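Local coordinates for protein alcohol oxidase (Myceliophthora thermophila, PDB 6F74) that binds FAD and probably acts as a VAO-type, oxygen-dependent flavoprotein oxidase, at residues Q264-L267 with R271-T274. Numbering follows the deposited sequence.
Sequences QIML and RIVT
Ile265 and Val273 form an antiparallel hydrogen-bonded pair in a beta hairpin. Ile265 N donates to Val273 O at 3.0 Å, and Val273 N returns a nearly straight bond to Ile265 O at 2.8 Å. Nearer the turn, Leu267 N donates to Arg271 O at 2.8 Å. The pairs Gln264-Thr274 and Met266-Ile272 are non-hydrogen-bonded.

A polar side-chain link joins Gln264 to Thr274. Bent at chi2 (-64°), the glutamine chain brings NE2 to 2.7 Å from Thr274 OG1, which sits 17° out of the glutamine's amide plane. A water donates to Gln264 OE1 at 2.6 Å and also bonds Thr274 OG1, so both amide ends are held. With an alanine here, Thr274 OG1 would probably lose its amide donor and the water its OE1 acceptor.

Apolar contacts lie on both faces. On the face that also carries Gln264, Met266 bends at chi3 (-49°), and CE meets Ile272 CD1 at 3.8 Å. On the face of Ile265, Leu267 CD2 touches Val273 CG2 at 3.9 Å, the two side chains crossing at about a right angle. Leu267 CD1 lies over one guanidinium face of Arg271, 3.5 Å from NH2, while Arg271 NE forms a salt bridge with Asp269 in the turn.

The hairpin belongs to the FAD-binding domain. Strand 260-266 also pairs with strand 296-306, which carries the FAD-binding Val297. Helix 135-147 packs on Met266 and Ile272; helix 281-287 lies against Ile265, Leu267 and Val273.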
# COMPACT_ATOMS: atom_id res chain seq x y z
N GLN A 264 18.42 -3.77 -9.25
CA GLN A 264 19.60 -2.95 -9.10
C GLN A 264 19.26 -1.98 -7.98
O GLN A 264 18.17 -1.41 -7.96
CB GLN A 264 19.89 -2.18 -10.38
CG GLN A 264 20.31 -3.03 -11.59
CD GLN A 264 21.60 -3.75 -11.36
OE1 GLN A 264 22.61 -3.15 -11.01
NE2 GLN A 264 21.60 -5.05 -11.56
N ILE A 265 20.20 -1.85 -7.04
CA ILE A 265 20.01 -1.09 -5.83
C ILE A 265 21.26 -0.30 -5.52
O ILE A 265 22.37 -0.87 -5.52
CB ILE A 265 19.70 -2.00 -4.63
CG1 ILE A 265 18.45 -2.85 -4.90
CG2 ILE A 265 19.47 -1.17 -3.38
CD1 ILE A 265 18.12 -3.86 -3.83
N MET A 266 21.09 1.00 -5.24
CA MET A 266 22.16 1.86 -4.76
C MET A 266 22.15 1.83 -3.23
O MET A 266 21.17 2.21 -2.58
CB MET A 266 22.01 3.28 -5.28
CG MET A 266 23.10 4.24 -4.81
SD MET A 266 23.03 5.94 -5.49
CE MET A 266 22.85 5.60 -7.23
N LEU A 267 23.25 1.36 -2.66
CA LEU A 267 23.36 1.23 -1.21
C LEU A 267 23.65 2.59 -0.60
O LEU A 267 24.00 3.53 -1.32
CB LEU A 267 24.45 0.21 -0.85
CG LEU A 267 24.35 -1.19 -1.46
CD1 LEU A 267 25.51 -2.07 -1.00
CD2 LEU A 267 23.04 -1.86 -1.11
N ARG A 271 27.44 2.55 -3.66
CA ARG A 271 27.60 1.44 -4.62
C ARG A 271 26.28 0.98 -5.20
O ARG A 271 25.26 0.87 -4.49
CB ARG A 271 28.30 0.23 -3.98
CG ARG A 271 29.74 0.50 -3.57
CD ARG A 271 30.37 -0.78 -3.01
NE ARG A 271 29.73 -1.21 -1.76
CZ ARG A 271 29.40 -2.47 -1.45
NH1 ARG A 271 29.54 -3.49 -2.32
NH2 ARG A 271 28.83 -2.72 -0.27
N ILE A 272 26.29 0.73 -6.49
CA ILE A 272 25.17 0.15 -7.20
C ILE A 272 25.43 -1.34 -7.31
O ILE A 272 26.41 -1.72 -7.92
CB ILE A 272 24.96 0.77 -8.59
CG1 ILE A 272 24.63 2.26 -8.39
CG2 ILE A 272 23.84 0.06 -9.33
CD1 ILE A 272 24.23 3.01 -9.65
N VAL A 273 24.54 -2.17 -6.73
CA VAL A 273 24.72 -3.62 -6.70
C VAL A 273 23.52 -4.35 -7.31
O VAL A 273 22.39 -3.84 -7.29
CB VAL A 273 24.96 -4.18 -5.28
CG1 VAL A 273 26.23 -3.60 -4.67
CG2 VAL A 273 23.76 -3.95 -4.37
N THR A 274 23.78 -5.56 -7.80
CA THR A 274 22.72 -6.49 -8.18
C THR A 274 22.29 -7.27 -6.96
O THR A 274 23.13 -7.71 -6.15
CB THR A 274 23.21 -7.44 -9.30
OG1 THR A 274 23.50 -6.64 -10.46
CG2 THR A 274 22.16 -8.45 -9.69
O HOH W 1 25.05 -4.02 -11.56